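Local coordinates for protein chitosanase (Bacillus subtilis subsp. subtilis str. 168, PDB 7C6C) that hydrolyses the internal beta-1,4 linkages between glucosamine units of partly acetylated chitosan as a secreted family 46 glycosidase, at residues T48-E58 against L73-S84. Residues are numbered along the deposited sequence; the frame is centred on the assembly and turned at random.
Sequences TATGDALEVVE and LPELRRLAKEES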
# COMPACT_ATOMS: atom_id res chain seq x y z
N THR A 48 9.66 6.04 -7.22
CA THR A 48 10.94 6.73 -7.34
C THR A 48 10.89 8.17 -6.85
O THR A 48 11.94 8.72 -6.51
CB THR A 48 11.49 6.62 -8.77
OG1 THR A 48 10.53 7.11 -9.72
CG2 THR A 48 11.82 5.19 -9.11
N ALA A 49 9.72 8.81 -6.78
CA ALA A 49 9.66 10.18 -6.26
C ALA A 49 9.74 10.23 -4.74
O ALA A 49 10.16 11.26 -4.19
CB ALA A 49 8.38 10.88 -6.72
N THR A 50 9.34 9.17 -4.04
CA THR A 50 9.19 9.21 -2.58
C THR A 50 10.43 8.75 -1.83
O THR A 50 10.55 9.04 -0.64
CB THR A 50 8.06 8.31 -2.11
OG1 THR A 50 8.37 6.95 -2.46
CG2 THR A 50 6.75 8.75 -2.71
N GLY A 51 11.31 8.01 -2.47
CA GLY A 51 12.41 7.41 -1.75
C GLY A 51 12.22 5.95 -1.41
O GLY A 51 13.20 5.29 -1.06
N ASP A 52 11.00 5.42 -1.52
CA ASP A 52 10.86 4.04 -1.07
C ASP A 52 11.42 3.04 -2.08
O ASP A 52 11.97 2.02 -1.66
CB ASP A 52 9.47 3.70 -0.53
CG ASP A 52 8.38 3.86 -1.55
OD1 ASP A 52 8.59 4.54 -2.57
OD2 ASP A 52 7.28 3.29 -1.33
N ALA A 53 11.36 3.33 -3.38
CA ALA A 53 12.06 2.47 -4.33
C ALA A 53 13.57 2.55 -4.12
O ALA A 53 14.28 1.54 -4.23
CB ALA A 53 11.68 2.82 -5.76
N LEU A 54 14.08 3.75 -3.82
CA LEU A 54 15.48 3.91 -3.44
C LEU A 54 15.83 2.98 -2.29
O LEU A 54 16.85 2.30 -2.32
CB LEU A 54 15.75 5.37 -3.08
CG LEU A 54 17.06 5.65 -2.35
CD1 LEU A 54 18.28 5.38 -3.22
CD2 LEU A 54 17.06 7.08 -1.84
N GLU A 55 14.97 2.92 -1.26
CA GLU A 55 15.26 2.07 -0.11
C GLU A 55 15.35 0.60 -0.51
O GLU A 55 16.23 -0.11 -0.02
CB GLU A 55 14.24 2.28 1.01
CG GLU A 55 14.30 3.67 1.62
CD GLU A 55 13.67 3.73 2.99
OE1 GLU A 55 14.00 2.87 3.84
OE2 GLU A 55 12.85 4.64 3.23
N VAL A 56 14.46 0.14 -1.39
CA VAL A 56 14.57 -1.24 -1.87
C VAL A 56 15.93 -1.48 -2.49
O VAL A 56 16.60 -2.48 -2.20
CB VAL A 56 13.42 -1.58 -2.84
CG1 VAL A 56 13.66 -2.95 -3.45
CG2 VAL A 56 12.09 -1.52 -2.13
N VAL A 57 16.37 -0.57 -3.37
CA VAL A 57 17.64 -0.78 -4.05
C VAL A 57 18.81 -0.69 -3.08
O VAL A 57 19.78 -1.45 -3.20
CB VAL A 57 17.78 0.15 -5.27
CG1 VAL A 57 19.11 -0.07 -5.96
CG2 VAL A 57 16.63 -0.08 -6.25
N GLU A 58 18.73 0.19 -2.07
CA GLU A 58 19.78 0.26 -1.05
C GLU A 58 19.88 -1.06 -0.29
O GLU A 58 20.98 -1.58 -0.07
CB GLU A 58 19.46 1.37 -0.05
CG GLU A 58 19.59 2.78 -0.55
CD GLU A 58 18.93 3.77 0.41
OE1 GLU A 58 18.09 3.33 1.24
OE2 GLU A 58 19.21 4.98 0.34
N LEU A 73 21.51 3.91 -8.29
CA LEU A 73 21.42 4.58 -7.00
C LEU A 73 21.62 6.09 -7.07
O LEU A 73 20.85 6.81 -6.41
CB LEU A 73 22.38 3.93 -5.98
CG LEU A 73 21.89 2.61 -5.40
CD1 LEU A 73 23.00 1.91 -4.63
CD2 LEU A 73 20.68 2.83 -4.50
N PRO A 74 22.60 6.63 -7.81
CA PRO A 74 22.74 8.10 -7.81
C PRO A 74 21.49 8.81 -8.31
O PRO A 74 21.06 9.80 -7.72
CB PRO A 74 23.97 8.34 -8.69
CG PRO A 74 24.79 7.07 -8.52
CD PRO A 74 23.75 5.97 -8.46
N GLU A 75 20.88 8.31 -9.39
CA GLU A 75 19.67 8.94 -9.89
C GLU A 75 18.49 8.71 -8.94
O GLU A 75 17.72 9.63 -8.67
CB GLU A 75 19.34 8.44 -11.30
CG GLU A 75 18.06 9.03 -11.89
CD GLU A 75 18.13 10.52 -12.17
OE1 GLU A 75 19.22 11.14 -12.10
OE2 GLU A 75 17.07 11.10 -12.49
N LEU A 76 18.33 7.48 -8.42
CA LEU A 76 17.26 7.24 -7.47
C LEU A 76 17.40 8.16 -6.26
O LEU A 76 16.40 8.65 -5.72
CB LEU A 76 17.25 5.78 -7.02
CG LEU A 76 16.88 4.78 -8.11
CD1 LEU A 76 17.22 3.38 -7.64
CD2 LEU A 76 15.39 4.88 -8.49
N ARG A 77 18.63 8.40 -5.82
CA ARG A 77 18.86 9.29 -4.68
C ARG A 77 18.45 10.72 -5.01
O ARG A 77 17.78 11.39 -4.22
CB ARG A 77 20.32 9.21 -4.25
CG ARG A 77 20.60 9.82 -2.90
CD ARG A 77 22.09 9.91 -2.59
NE ARG A 77 22.79 8.66 -2.86
CZ ARG A 77 22.77 7.60 -2.05
NH1 ARG A 77 22.11 7.66 -0.90
NH2 ARG A 77 23.43 6.49 -2.39
N ARG A 78 18.84 11.20 -6.20
CA ARG A 78 18.46 12.55 -6.60
C ARG A 78 16.95 12.68 -6.76
O ARG A 78 16.37 13.71 -6.39
CB ARG A 78 19.14 12.89 -7.93
CG ARG A 78 18.73 14.22 -8.50
CD ARG A 78 19.73 14.75 -9.51
NE ARG A 78 19.88 13.87 -10.66
CZ ARG A 78 20.52 14.22 -11.77
NH1 ARG A 78 21.07 15.42 -11.86
NH2 ARG A 78 20.62 13.37 -12.79
N LEU A 79 16.29 11.65 -7.30
CA LEU A 79 14.84 11.70 -7.46
C LEU A 79 14.15 11.78 -6.11
O LEU A 79 13.16 12.51 -5.95
CB LEU A 79 14.35 10.49 -8.25
CG LEU A 79 14.84 10.43 -9.70
CD1 LEU A 79 14.48 9.09 -10.30
CD2 LEU A 79 14.25 11.59 -10.53
N ALA A 80 14.65 11.04 -5.12
CA ALA A 80 14.10 11.12 -3.78
C ALA A 80 14.35 12.50 -3.17
O ALA A 80 13.44 13.10 -2.58
CB ALA A 80 14.73 10.03 -2.91
N LYS A 81 15.56 13.03 -3.34
CA LYS A 81 15.86 14.35 -2.80
C LYS A 81 14.94 15.41 -3.38
O LYS A 81 14.45 16.28 -2.65
CB LYS A 81 17.32 14.70 -3.10
CG LYS A 81 17.77 15.99 -2.46
CD LYS A 81 19.22 16.30 -2.79
CE LYS A 81 19.76 17.38 -1.86
NZ LYS A 81 18.96 18.62 -1.94
N GLU A 82 14.70 15.35 -4.69
CA GLU A 82 13.90 16.34 -5.40
C GLU A 82 12.41 16.03 -5.40
O GLU A 82 11.63 16.82 -5.94
CB GLU A 82 14.40 16.48 -6.85
CG GLU A 82 15.86 16.95 -6.95
CD GLU A 82 16.37 17.14 -8.38
OE1 GLU A 82 15.58 17.03 -9.36
OE2 GLU A 82 17.57 17.43 -8.52
N GLU A 83 12.00 14.89 -4.84
CA GLU A 83 10.61 14.43 -4.93
C GLU A 83 10.12 14.50 -6.37
O GLU A 83 9.04 15.02 -6.67
CB GLU A 83 9.69 15.21 -3.99
CG GLU A 83 10.14 15.17 -2.55
CD GLU A 83 9.21 15.95 -1.66
OE1 GLU A 83 8.06 15.50 -1.47
OE2 GLU A 83 9.62 17.02 -1.16
N SER A 84 10.93 13.95 -7.27
CA SER A 84 10.78 14.18 -8.70
C SER A 84 10.09 13.02 -9.41
O SER A 84 10.35 11.85 -9.11
CB SER A 84 12.17 14.38 -9.30
OG SER A 84 12.09 14.42 -10.70
O HOH W 1 10.98 9.60 -10.54
O HOH W 2 14.08 7.20 -6.01
O HOH W 3 11.23 11.90 -1.68
O HOH W 4 21.70 5.64 1.15
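L54 and V57 on one helix meet L73, L76 and A80 on the next in an antiparallel helix pair, the axes of 52-58 and 73-82 approaching to 9.1 Å at a crossing angle of -150°. One knob-into-hole contact is centred on L54, whose side chain sits among L73, L76, R77 and A80. With CG anti to the backbone N (chi1 166°), L54 sends CD1 to L73 CD2 at 3.7 Å, while CD2 packs against the A80 methyl. One turn on, V57 divides its branches: CG1 lies 3.6 Å from L73 CD2, and CG2 faces L76 CD1. The other methyl of L76, CD2, reaches T48 CG2 (3.6 Å), thus bridging the helix and the loop before it. At the N-cap, G51 brings its CA to 3.7 Å from A80 CB, evidence of close backbone approach; its positive phi also favours a residue without a side chain.

Water joins the polar groups of the two segments. One water donates to both T48 O and L76 O, a second to A49 O and A80 O, and a third accepts from T48 OG1 and donates to S84 O. T48 OG1 is also hydrogen-bonded to Y39 N, linking this seam to strand 39-41 of the lysozyme-clan fold; nearby, the A49 side chain lies about 7 Å from that of D35, the probable nucleophile. Where helix 73-82 closes in a Schellman motif, E83 CA makes a nearly straight CA-H...O contact with A49 O (3.3 Å, 169° at the hydrogen). At the other end, E58 OE2 stands 4.1 Å from R77 NH1, well out of the guanidinium plane, and a water in that plane accepts from NH1 and donates to OE2.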